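Local coordinates for prephenate dehydrogenase (Aquifex aeolicus, PDB 2G5C), which probably catalyses the NAD+-dependent oxidative decarboxylation of prephenate to 3-(4-hydroxyphenyl)pyruvate, a step in tyrosine biosynthesis, at residues N3-G8 with E59-D64; A17-R22 with N134-K139; S97-L102 with E174-V179. All coordinates share one frame; numbering follows the deposited sequence.

Interaction 1: residues N3-G8 with E59-D64; sequences NVLIVG and EDFSPD. With NAD (nicotinamide-adenine-dinucleotide), chain E.
L5 and P63 lie side by side where the first strand of a Rossmann fold, 3-7, meets the loop that feeds its sheet neighbour, strand 65-68. The pair exemplifies how a loop comes in beside the N-terminal end of a strand before running on as its parallel neighbour, with apolar side chains on one hand and paired backbone groups on the other. Followed outward, the leucine rests first with its CB on the proline ring, 3.5 Å from P63 CB. CG stands anti to the backbone N (chi1 175°), and from it the two methyls part. CD2 lies 3.9 Å from P63 CG, while CD1 comes to the edge of the F61 ring, near its plane and 4.2 Å from F61 CD1. The phenylalanine in turn stacks on Y30 of strand 28-32, and V58 touches both L5 and P63, which completes a small apolar cluster.

N3 and D64 build the polar half. N3 CB and CG lie against the backbone carbonyls of F61 and S62, CG 3.5 Å from F61 O. D64 N donates to N3 O over 3.1 Å, just ahead of the parallel pairing of L5 with F65 and M67. In return N3 N binds D64 OD2, also at 3.1 Å, reaching it on the syn side but 26° out of the carboxylate plane. OD2 and N3 O, both acceptors, are thereby brought within 3.0 Å of each other, a proximity that the two N-H donors probably offset. Two weak bonds, M1 N to D64 OD1 and Q2 N to D64 OD2, also reach the carboxylate. Just past the far end of the strand, G8 CA lies 3.7 Å from N3A of the NAD adenine.

Interaction 2: residues A17-R22 with N134-K139; sequences AKSLRR and NLYEGK
S19 and Y136 form the close-packed half of this contact, in which a helix meets a loop by one small side chain laid against the rim of a large one. S19 OG sits 3.5 Å from Y136 CD2, near the ring plane, and S19 CB approaches the same edge at 4.0 Å from CD2. The hydroxyl finds its hydrogen bond inside the helix, at S15 O, and the contact with the tyrosine is therefore one of shape. The ring is held from several quarters: W161 meets it edge-to-face, F16 packs on it, and Q95 NE2 is hydrogen-bonded to Y136 OH.

Looser bonding marks the exposed side. R22 and E137 reach for each other tip to tip, with guanidinium and carboxylate planes turned 75° apart. Their salt bridge is long and weak, R22 NH2 to E137 OE2 at 3.5 Å, and a water joins the same two atoms by accepting from NH2 and donating to OE2. A bend at chi3 (78°) turns NE out of line with the stem, and R22 NH1 makes a further weak bond, 2.9 Å, back to S19 O.

On the loop, a type I turn from N134 to E137 overlaps a type II turn from Y136 to K139, while L135 touches F11 and M12, whose amides bind NAD. Helix 11-22 is the first of the Rossmann fold, its N-terminal end probably part of the glycine-rich dinucleotide-binding turn.

Interaction 3: residues S97-L102 with E174-V179; sequences SVKGKL and ELHDYV. With NAD (nicotinamide-adenine-dinucleotide), chain E.
The NAD pocket is backed here by a His-carboxylate pair, H176 and D177, on which S97 and K99 rest; the contact ties the Rossmann domain to helix 173-201 of the dimerization region. S97 faces the cofactor, its N donating to NAD O2D over 3.2 Å and its OG sharing a hydrogen bond with that same ribose hydroxyl. On the protein side, S97 O meets the edge of the imidazole in its plane, 3.2 Å from H176 CE1. K99 CG lies over the centre of one ring face in a CH-pi contact, 3.6 Å from the H176 centroid. Beyond CG the lysine chain bends away, taking NZ to a salt bridge with D94.

Both ring nitrogens are engaged, NE2 with H118 ND1 and ND1 with D177 OD1. An alanine in place of H176 would probably leave H118 ND1 without this partner and open a gap beneath K99 CG, with the D177 carboxylate, left with K99 N, freer to turn. D177 OD1 is gripped twice: H176 ND1 meets it at 2.9 Å, nearly along its C-O axis, while K99 N reaches its syn lone pair, also at 2.9 Å, in a nearly straight bond (160°).

In the fold
The three contacts show how a Rossmann fold joins distant parts of its chain, two of them holding a residue that touches NAD. Interactions 1 and 2 are centred 19 Å apart and touch where I6 CG1 meets A17 CB, helix 11-22 packing against the strand it follows, 3-7. Along the chain their segments alternate, as do those of interactions 2 and 3, whereas interaction 1 closes before interaction 3 opens. Interaction 3 stands apart, its centre 26 Å from that of interaction 1 and 24 Å from that of interaction 2. Yet interactions 1 and 3 both reach NAD, at the adenine and at the nicotinamide ribose, and the dinucleotide thus spans from the first strand toward the dimerization region.

Interaction 1: residues N3-G8 with E59-D64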
loop_
_atom_site.group_PDB
_atom_site.type_symbol
_atom_site.label_atom_id
_atom_site.label_comp_id
_atom_site.label_asym_id
_atom_site.label_seq_id
_atom_site.Cartn_x
_atom_site.Cartn_y
_atom_site.Cartn_z
ATOM N N ASN A 3 -0.616 18.194 -37.297
ATOM C CA ASN A 3 -2.037 18.030 -37.009
ATOM C C ASN A 3 -2.143 16.894 -35.999
ATOM O O ASN A 3 -2.264 15.725 -36.370
ATOM C CB ASN A 3 -2.818 17.669 -38.272
ATOM C CG ASN A 3 -2.961 18.839 -39.218
ATOM O OD1 ASN A 3 -3.438 19.905 -38.831
ATOM N ND2 ASN A 3 -2.552 18.647 -40.470
ATOM N N VAL A 4 -2.076 17.245 -34.721
ATOM C CA VAL A 4 -2.150 16.257 -33.654
ATOM C C VAL A 4 -3.592 15.954 -33.272
ATOM O O VAL A 4 -4.381 16.865 -33.031
ATOM C CB VAL A 4 -1.407 16.745 -32.390
ATOM C CG1 VAL A 4 -1.583 15.737 -31.255
ATOM C CG2 VAL A 4 0.065 16.958 -32.702
ATOM N N LEU A 5 -3.928 14.669 -33.215
ATOM C CA LEU A 5 -5.273 14.255 -32.840
ATOM C C LEU A 5 -5.264 13.485 -31.528
ATOM O O LEU A 5 -4.630 12.436 -31.416
ATOM C CB LEU A 5 -5.897 13.368 -33.918
ATOM C CG LEU A 5 -7.268 12.811 -33.512
ATOM C CD1 LEU A 5 -8.267 13.951 -33.395
ATOM C CD2 LEU A 5 -7.741 11.785 -34.531
ATOM N N ILE A 6 -5.973 14.014 -30.541
ATOM C CA ILE A 6 -6.079 13.359 -29.246
ATOM C C ILE A 6 -7.376 12.555 -29.268
ATOM O O ILE A 6 -8.458 13.134 -29.354
ATOM C CB ILE A 6 -6.179 14.383 -28.091
ATOM C CG1 ILE A 6 -4.916 15.249 -28.030
ATOM C CG2 ILE A 6 -6.432 13.649 -26.773
ATOM C CD1 ILE A 6 -3.638 14.496 -27.721
ATOM N N VAL A 7 -7.271 11.231 -29.225
ATOM C CA VAL A 7 -8.463 10.383 -29.204
ATOM C C VAL A 7 -8.726 10.037 -27.746
ATOM O O VAL A 7 -7.944 9.320 -27.116
ATOM C CB VAL A 7 -8.267 9.086 -30.016
ATOM C CG1 VAL A 7 -9.394 8.111 -29.711
ATOM C CG2 VAL A 7 -8.251 9.408 -31.517
ATOM N N GLY A 8 -9.834 10.546 -27.217
ATOM C CA GLY A 8 -10.159 10.327 -25.821
ATOM C C GLY A 8 -9.559 11.506 -25.072
ATOM O O GLY A 8 -8.411 11.454 -24.622
ATOM N N GLU A 59 -11.575 13.423 -40.463
ATOM C CA GLU A 59 -10.911 13.656 -41.746
ATOM C C GLU A 59 -10.734 15.144 -42.038
ATOM O O GLU A 59 -9.832 15.526 -42.779
ATOM C CB GLU A 59 -11.675 12.993 -42.897
ATOM C CG GLU A 59 -12.864 13.780 -43.423
ATOM C CD GLU A 59 -13.424 13.183 -44.705
ATOM O OE1 GLU A 59 -12.619 12.813 -45.592
ATOM O OE2 GLU A 59 -14.661 13.091 -44.834
ATOM N N ASP A 60 -11.585 15.985 -41.453
ATOM C CA ASP A 60 -11.476 17.426 -41.668
ATOM C C ASP A 60 -10.225 17.960 -40.988
ATOM O O ASP A 60 -9.699 19.006 -41.364
ATOM C CB ASP A 60 -12.711 18.148 -41.121
ATOM C CG ASP A 60 -13.950 17.909 -41.964
ATOM O OD1 ASP A 60 -15.063 18.199 -41.481
ATOM O OD2 ASP A 60 -13.813 17.438 -43.112
ATOM N N PHE A 61 -9.750 17.225 -39.987
ATOM C CA PHE A 61 -8.557 17.602 -39.235
ATOM C C PHE A 61 -7.310 17.033 -39.903
ATOM O O PHE A 61 -6.194 17.462 -39.607
ATOM C CB PHE A 61 -8.623 17.051 -37.805
ATOM C CG PHE A 61 -9.848 17.462 -37.033
ATOM C CD1 PHE A 61 -10.195 16.786 -35.863
ATOM C CD2 PHE A 61 -10.639 18.527 -37.448
ATOM C CE1 PHE A 61 -11.309 17.163 -35.116
ATOM C CE2 PHE A 61 -11.759 18.913 -36.707
ATOM C CZ PHE A 61 -12.091 18.227 -35.537
ATOM N N SER A 62 -7.510 16.062 -40.794
ATOM C CA SER A 62 -6.410 15.400 -41.497
ATOM C C SER A 62 -5.208 15.241 -40.569
ATOM O O SER A 62 -4.129 15.764 -40.831
ATOM C CB SER A 62 -6.009 16.198 -42.739
ATOM O OG SER A 62 -5.515 17.476 -42.385
ATOM N N PRO A 63 -5.384 14.506 -39.463
ATOM C CA PRO A 63 -4.293 14.296 -38.506
ATOM C C PRO A 63 -3.187 13.386 -39.017
ATOM O O PRO A 63 -3.450 12.396 -39.700
ATOM C CB PRO A 63 -5.013 13.711 -37.297
ATOM C CG PRO A 63 -6.112 12.913 -37.929
ATOM C CD PRO A 63 -6.618 13.829 -39.020
ATOM N N ASP A 64 -1.944 13.735 -38.695
ATOM C CA ASP A 64 -0.806 12.924 -39.108
ATOM C C ASP A 64 -0.116 12.299 -37.896
ATOM O O ASP A 64 0.826 11.517 -38.032
ATOM C CB ASP A 64 0.182 13.761 -39.926
ATOM C CG ASP A 64 0.496 15.096 -39.288
ATOM O OD1 ASP A 64 1.175 15.911 -39.949
ATOM O OD2 ASP A 64 0.072 15.335 -38.138
HETATM P PA NAD E . -10.500 9.345 -18.562
HETATM O O1A NAD E . -10.043 10.563 -17.874
HETATM O O2A NAD E . -11.764 8.709 -18.024
HETATM O O5B NAD E . -10.646 9.725 -20.101
HETATM C C5B NAD E . -11.083 8.765 -21.019
HETATM C C4B NAD E . -11.782 9.467 -22.169
HETATM O O4B NAD E . -12.216 8.431 -23.012
HETATM C C3B NAD E . -13.060 10.222 -21.737
HETATM O O3B NAD E . -12.995 11.609 -22.041
HETATM C C2B NAD E . -14.172 9.462 -22.466
HETATM O O2B NAD E . -15.306 10.219 -22.830
HETATM C C1B NAD E . -13.377 8.908 -23.624
HETATM N N9A NAD E . -13.933 7.794 -24.413
HETATM C C8A NAD E . -14.586 6.661 -23.987
HETATM N N7A NAD E . -14.911 5.922 -25.061
HETATM C C5A NAD E . -14.476 6.559 -26.172
HETATM C C6A NAD E . -14.522 6.281 -27.547
HETATM N N6A NAD E . -15.090 5.177 -27.999
HETATM N N1A NAD E . -13.960 7.181 -28.453
HETATM C C2A NAD E . -13.354 8.356 -28.006
HETATM N N3A NAD E . -13.303 8.639 -26.648
HETATM C C4A NAD E . -13.857 7.748 -25.762
HETATM O O3 NAD E . -9.338 8.194 -18.580
HETATM P PN NAD E . -7.755 8.448 -18.484
HETATM O O1N NAD E . -7.441 9.714 -19.173
HETATM O O2N NAD E . -7.370 8.366 -17.048
HETATM O O5D NAD E . -7.020 7.216 -19.223
HETATM C C5D NAD E . -7.173 6.990 -20.611
HETATM C C4D NAD E . -6.286 5.834 -21.128
HETATM O O4D NAD E . -4.978 5.953 -20.595
HETATM C C3D NAD E . -6.727 4.392 -20.842
HETATM O O3D NAD E . -6.674 3.650 -22.063
HETATM C C2D NAD E . -5.742 3.846 -19.819
HETATM O O2D NAD E . -5.481 2.455 -19.983
HETATM C C1D NAD E . -4.523 4.742 -20.027
HETATM N N1N NAD E . -3.715 5.072 -18.811
HETATM C C2N NAD E . -4.373 5.608 -17.707
HETATM C C3N NAD E . -3.649 5.929 -16.551
HETATM C C7N NAD E . -4.373 6.508 -15.371
HETATM O O7N NAD E . -3.637 6.810 -14.259
HETATM N N7N NAD E . -5.674 6.737 -15.354
HETATM C C4N NAD E . -2.245 5.699 -16.532
HETATM C C5N NAD E . -1.588 5.155 -17.659
HETATM C C6N NAD E . -2.343 4.843 -18.802
#

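Interaction 2: residues A17-R22 with N134-K139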
loop_
_atom_site.group_PDB
_atom_site.type_symbol
_atom_site.label_atom_id
_atom_site.label_comp_id
_atom_site.label_asym_id
_atom_site.label_seq_id
_atom_site.Cartn_x
_atom_site.Cartn_y
_atom_site.Cartn_z
ATOM N N ALA A 17 -1.730 16.581 -24.352
ATOM C CA ALA A 17 -1.991 17.797 -25.113
ATOM C C ALA A 17 -1.337 19.016 -24.467
ATOM O O ALA A 17 -0.670 19.808 -25.135
ATOM C CB ALA A 17 -3.499 18.018 -25.238
ATOM N N LYS A 18 -1.532 19.164 -23.162
ATOM C CA LYS A 18 -0.961 20.290 -22.441
ATOM C C LYS A 18 0.552 20.167 -22.391
ATOM O O LYS A 18 1.269 21.157 -22.525
ATOM C CB LYS A 18 -1.536 20.350 -21.027
ATOM C CG LYS A 18 -3.055 20.460 -20.993
ATOM C CD LYS A 18 -3.589 20.554 -19.574
ATOM C CE LYS A 18 -3.163 21.848 -18.901
ATOM N NZ LYS A 18 -3.721 21.962 -17.525
ATOM N N SER A 19 1.040 18.947 -22.199
ATOM C CA SER A 19 2.474 18.724 -22.140
ATOM C C SER A 19 3.078 19.077 -23.489
ATOM O O SER A 19 4.229 19.503 -23.574
ATOM C CB SER A 19 2.779 17.263 -21.800
ATOM O OG SER A 19 2.324 16.933 -20.498
ATOM N N LEU A 20 2.285 18.907 -24.540
ATOM C CA LEU A 20 2.728 19.204 -25.895
ATOM C C LEU A 20 2.990 20.694 -26.085
ATOM O O LEU A 20 4.045 21.083 -26.583
ATOM C CB LEU A 20 1.681 18.735 -26.910
ATOM C CG LEU A 20 2.195 17.817 -28.024
ATOM C CD1 LEU A 20 3.307 18.501 -28.796
ATOM C CD2 LEU A 20 2.708 16.530 -27.416
ATOM N N ARG A 21 2.025 21.520 -25.691
ATOM C CA ARG A 21 2.151 22.970 -25.817
ATOM C C ARG A 21 3.337 23.511 -25.031
ATOM O O ARG A 21 4.205 24.186 -25.586
ATOM C CB ARG A 21 0.881 23.664 -25.326
ATOM C CG ARG A 21 -0.318 23.498 -26.231
ATOM C CD ARG A 21 -0.068 24.112 -27.595
ATOM N NE ARG A 21 -1.243 23.984 -28.448
ATOM C CZ ARG A 21 -1.236 24.156 -29.766
ATOM N NH1 ARG A 21 -0.107 24.465 -30.392
ATOM N NH2 ARG A 21 -2.359 24.006 -30.456
ATOM N N ARG A 22 3.358 23.224 -23.733
ATOM C CA ARG A 22 4.435 23.682 -22.863
ATOM C C ARG A 22 5.796 23.382 -23.476
ATOM O O ARG A 22 6.720 24.188 -23.379
ATOM C CB ARG A 22 4.345 23.002 -21.494
ATOM C CG ARG A 22 5.453 23.423 -20.536
ATOM C CD ARG A 22 5.606 22.483 -19.344
ATOM N NE ARG A 22 6.312 21.240 -19.669
ATOM C CZ ARG A 22 5.796 20.233 -20.369
ATOM N NH1 ARG A 22 4.557 20.305 -20.832
ATOM N NH2 ARG A 22 6.517 19.144 -20.600
ATOM N N ASN A 134 2.742 18.494 -17.011
ATOM C CA ASN A 134 4.047 18.022 -16.558
ATOM C C ASN A 134 3.948 16.577 -16.108
ATOM O O ASN A 134 4.914 16.009 -15.601
ATOM C CB ASN A 134 4.540 18.867 -15.386
ATOM C CG ASN A 134 3.658 18.720 -14.163
ATOM O OD1 ASN A 134 2.480 19.078 -14.186
ATOM N ND2 ASN A 134 4.220 18.180 -13.088
ATOM N N LEU A 135 2.771 15.993 -16.299
ATOM C CA LEU A 135 2.506 14.618 -15.902
ATOM C C LEU A 135 3.592 13.612 -16.285
ATOM O O LEU A 135 3.800 12.622 -15.586
ATOM C CB LEU A 135 1.170 14.162 -16.490
ATOM C CG LEU A 135 0.732 12.751 -16.092
ATOM C CD1 LEU A 135 0.413 12.714 -14.599
ATOM C CD2 LEU A 135 -0.485 12.342 -16.906
ATOM N N TYR A 136 4.293 13.869 -17.382
ATOM C CA TYR A 136 5.323 12.949 -17.851
ATOM C C TYR A 136 6.757 13.328 -17.477
ATOM O O TYR A 136 7.669 12.513 -17.620
ATOM C CB TYR A 136 5.209 12.812 -19.370
ATOM C CG TYR A 136 3.795 12.542 -19.842
ATOM C CD1 TYR A 136 3.204 11.290 -19.663
ATOM C CD2 TYR A 136 3.038 13.547 -20.444
ATOM C CE1 TYR A 136 1.895 11.044 -20.074
ATOM C CE2 TYR A 136 1.728 13.314 -20.857
ATOM C CZ TYR A 136 1.164 12.059 -20.670
ATOM O OH TYR A 136 -0.124 11.816 -21.088
ATOM N N GLU A 137 6.954 14.553 -16.996
ATOM C CA GLU A 137 8.285 15.029 -16.623
ATOM C C GLU A 137 9.073 14.045 -15.758
ATOM O O GLU A 137 8.755 13.839 -14.589
ATOM C CB GLU A 137 8.178 16.368 -15.891
ATOM C CG GLU A 137 7.563 17.484 -16.713
ATOM C CD GLU A 137 8.430 17.892 -17.889
ATOM O OE1 GLU A 137 8.753 17.023 -18.723
ATOM O OE2 GLU A 137 8.786 19.086 -17.982
ATOM N N GLY A 138 10.104 13.444 -16.344
ATOM C CA GLY A 138 10.929 12.499 -15.611
ATOM C C GLY A 138 10.360 11.095 -15.529
ATOM O O GLY A 138 11.081 10.149 -15.209
ATOM N N LYS A 139 9.071 10.953 -15.812
ATOM C CA LYS A 139 8.419 9.648 -15.764
ATOM C C LYS A 139 8.932 8.709 -16.853
ATOM O O LYS A 139 9.512 9.147 -17.843
ATOM C CB LYS A 139 6.902 9.809 -15.907
ATOM C CG LYS A 139 6.123 9.759 -14.598
ATOM C CD LYS A 139 6.415 10.940 -13.688
ATOM C CE LYS A 139 5.510 10.898 -12.462
ATOM N NZ LYS A 139 5.631 12.118 -11.618
HETATM O O HOH W 1 9.048 19.274 -20.589
#

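Interaction 3: residues S97-L102 with E174-V179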
loop_
_atom_site.group_PDB
_atom_site.type_symbol
_atom_site.label_atom_id
_atom_site.label_comp_id
_atom_site.label_asym_id
_atom_site.label_seq_id
_atom_site.Cartn_x
_atom_site.Cartn_y
_atom_site.Cartn_z
ATOM N N SER A 97 -2.691 1.068 -20.876
ATOM C CA SER A 97 -1.961 0.459 -19.765
ATOM C C SER A 97 -1.486 -0.940 -20.120
ATOM O O SER A 97 -0.565 -1.469 -19.497
ATOM C CB SER A 97 -2.852 0.378 -18.519
ATOM O OG SER A 97 -3.216 1.663 -18.054
ATOM N N VAL A 98 -2.139 -1.547 -21.103
ATOM C CA VAL A 98 -1.771 -2.884 -21.543
ATOM C C VAL A 98 -1.278 -2.854 -22.987
ATOM O O VAL A 98 -1.677 -2.004 -23.780
ATOM C CB VAL A 98 -2.965 -3.873 -21.443
ATOM C CG1 VAL A 98 -3.456 -3.958 -20.002
ATOM C CG2 VAL A 98 -4.090 -3.432 -22.363
ATOM N N LYS A 99 -0.393 -3.783 -23.312
ATOM C CA LYS A 99 0.155 -3.890 -24.654
ATOM C C LYS A 99 -0.148 -5.320 -25.087
ATOM O O LYS A 99 -1.290 -5.644 -25.395
ATOM C CB LYS A 99 1.664 -3.621 -24.627
ATOM C CG LYS A 99 2.050 -2.205 -24.166
ATOM C CD LYS A 99 2.042 -1.165 -25.304
ATOM C CE LYS A 99 0.641 -0.799 -25.803
ATOM N NZ LYS A 99 -0.099 0.144 -24.899
ATOM N N GLY A 100 0.863 -6.180 -25.080
ATOM C CA GLY A 100 0.642 -7.566 -25.453
ATOM C C GLY A 100 -0.070 -7.735 -26.778
ATOM O O GLY A 100 0.290 -7.100 -27.768
ATOM N N LYS A 101 -1.090 -8.589 -26.789
ATOM C CA LYS A 101 -1.855 -8.868 -27.999
ATOM C C LYS A 101 -2.427 -7.622 -28.671
ATOM O O LYS A 101 -2.574 -7.580 -29.895
ATOM C CB LYS A 101 -2.991 -9.843 -27.690
ATOM C CG LYS A 101 -3.735 -10.314 -28.926
ATOM C CD LYS A 101 -4.731 -11.413 -28.597
ATOM C CE LYS A 101 -5.311 -12.014 -29.869
ATOM N NZ LYS A 101 -4.247 -12.601 -30.740
ATOM N N LEU A 102 -2.750 -6.614 -27.869
ATOM C CA LEU A 102 -3.309 -5.374 -28.393
ATOM C C LEU A 102 -2.402 -4.729 -29.432
ATOM O O LEU A 102 -2.874 -4.146 -30.404
ATOM C CB LEU A 102 -3.545 -4.381 -27.258
ATOM C CG LEU A 102 -3.960 -2.976 -27.697
ATOM C CD1 LEU A 102 -5.395 -3.003 -28.220
ATOM C CD2 LEU A 102 -3.837 -2.019 -26.522
ATOM N N GLU A 174 4.828 -8.594 -25.143
ATOM C CA GLU A 174 4.606 -9.642 -24.158
ATOM C C GLU A 174 5.368 -9.441 -22.855
ATOM O O GLU A 174 4.844 -9.739 -21.782
ATOM C CB GLU A 174 4.929 -11.020 -24.753
ATOM C CG GLU A 174 6.081 -11.042 -25.751
ATOM C CD GLU A 174 5.723 -10.396 -27.084
ATOM O OE1 GLU A 174 4.741 -10.838 -27.724
ATOM O OE2 GLU A 174 6.422 -9.445 -27.492
ATOM N N LEU A 175 6.593 -8.934 -22.933
ATOM C CA LEU A 175 7.366 -8.706 -21.722
ATOM C C LEU A 175 6.711 -7.598 -20.908
ATOM O O LEU A 175 6.664 -7.668 -19.684
ATOM C CB LEU A 175 8.811 -8.325 -22.047
ATOM C CG LEU A 175 9.713 -8.106 -20.825
ATOM C CD1 LEU A 175 9.695 -9.340 -19.924
ATOM C CD2 LEU A 175 11.134 -7.797 -21.287
ATOM N N HIS A 176 6.199 -6.577 -21.590
ATOM C CA HIS A 176 5.535 -5.477 -20.893
ATOM C C HIS A 176 4.366 -5.995 -20.069
ATOM O O HIS A 176 4.248 -5.684 -18.890
ATOM C CB HIS A 176 5.038 -4.428 -21.894
ATOM C CG HIS A 176 4.158 -3.375 -21.289
ATOM N ND1 HIS A 176 2.831 -3.597 -20.983
ATOM C CD2 HIS A 176 4.412 -2.090 -20.943
ATOM C CE1 HIS A 176 2.306 -2.495 -20.476
ATOM N NE2 HIS A 176 3.244 -1.566 -20.440
ATOM N N ASP A 177 3.509 -6.802 -20.683
ATOM C CA ASP A 177 2.351 -7.328 -19.973
ATOM C C ASP A 177 2.704 -8.301 -18.862
ATOM O O ASP A 177 1.947 -8.463 -17.906
ATOM C CB ASP A 177 1.380 -7.976 -20.955
ATOM C CG ASP A 177 0.574 -6.948 -21.725
ATOM O OD1 ASP A 177 0.972 -5.762 -21.722
ATOM O OD2 ASP A 177 -0.444 -7.328 -22.338
ATOM N N TYR A 178 3.847 -8.958 -18.986
ATOM C CA TYR A 178 4.260 -9.883 -17.946
ATOM C C TYR A 178 4.716 -9.064 -16.746
ATOM O O TYR A 178 4.244 -9.261 -15.625
ATOM C CB TYR A 178 5.423 -10.759 -18.418
ATOM C CG TYR A 178 5.971 -11.634 -17.311
ATOM C CD1 TYR A 178 5.264 -12.749 -16.863
ATOM C CD2 TYR A 178 7.177 -11.322 -16.685
ATOM C CE1 TYR A 178 5.747 -13.530 -15.811
ATOM C CE2 TYR A 178 7.665 -12.095 -15.638
ATOM C CZ TYR A 178 6.947 -13.193 -15.208
ATOM O OH TYR A 178 7.421 -13.951 -14.165
ATOM N N VAL A 179 5.644 -8.148 -16.995
ATOM C CA VAL A 179 6.189 -7.307 -15.943
ATOM C C VAL A 179 5.114 -6.535 -15.178
ATOM O O VAL A 179 5.041 -6.601 -13.952
ATOM C CB VAL A 179 7.227 -6.318 -16.520
ATOM C CG1 VAL A 179 7.710 -5.358 -15.426
ATOM C CG2 VAL A 179 8.405 -7.090 -17.088
HETATM P PA NAD E . -10.500 9.345 -18.562
HETATM O O1A NAD E . -10.043 10.563 -17.874
HETATM O O2A NAD E . -11.764 8.709 -18.024
HETATM O O5B NAD E . -10.646 9.725 -20.101
HETATM C C5B NAD E . -11.083 8.765 -21.019
HETATM C C4B NAD E . -11.782 9.467 -22.169
HETATM O O4B NAD E . -12.216 8.431 -23.012
HETATM C C3B NAD E . -13.060 10.222 -21.737
HETATM O O3B NAD E . -12.995 11.609 -22.041
HETATM C C2B NAD E . -14.172 9.462 -22.466
HETATM O O2B NAD E . -15.306 10.219 -22.830
HETATM C C1B NAD E . -13.377 8.908 -23.624
HETATM N N9A NAD E . -13.933 7.794 -24.413
HETATM C C8A NAD E . -14.586 6.661 -23.987
HETATM N N7A NAD E . -14.911 5.922 -25.061
HETATM C C5A NAD E . -14.476 6.559 -26.172
HETATM C C6A NAD E . -14.522 6.281 -27.547
HETATM N N6A NAD E . -15.090 5.177 -27.999
HETATM N N1A NAD E . -13.960 7.181 -28.453
HETATM C C2A NAD E . -13.354 8.356 -28.006
HETATM N N3A NAD E . -13.303 8.639 -26.648
HETATM C C4A NAD E . -13.857 7.748 -25.762
HETATM O O3 NAD E . -9.338 8.194 -18.580
HETATM P PN NAD E . -7.755 8.448 -18.484
HETATM O O1N NAD E . -7.441 9.714 -19.173
HETATM O O2N NAD E . -7.370 8.366 -17.048
HETATM O O5D NAD E . -7.020 7.216 -19.223
HETATM C C5D NAD E . -7.173 6.990 -20.611
HETATM C C4D NAD E . -6.286 5.834 -21.128
HETATM O O4D NAD E . -4.978 5.953 -20.595
HETATM C C3D NAD E . -6.727 4.392 -20.842
HETATM O O3D NAD E . -6.674 3.650 -22.063
HETATM C C2D NAD E . -5.742 3.846 -19.819
HETATM O O2D NAD E . -5.481 2.455 -19.983
HETATM C C1D NAD E . -4.523 4.742 -20.027
HETATM N N1N NAD E . -3.715 5.072 -18.811
HETATM C C2N NAD E . -4.373 5.608 -17.707
HETATM C C3N NAD E . -3.649 5.929 -16.551
HETATM C C7N NAD E . -4.373 6.508 -15.371
HETATM O O7N NAD E . -3.637 6.810 -14.259
HETATM N N7N NAD E . -5.674 6.737 -15.354
HETATM C C4N NAD E . -2.245 5.699 -16.532
HETATM C C5N NAD E . -1.588 5.155 -17.659
HETATM C C6N NAD E . -2.343 4.843 -18.802
#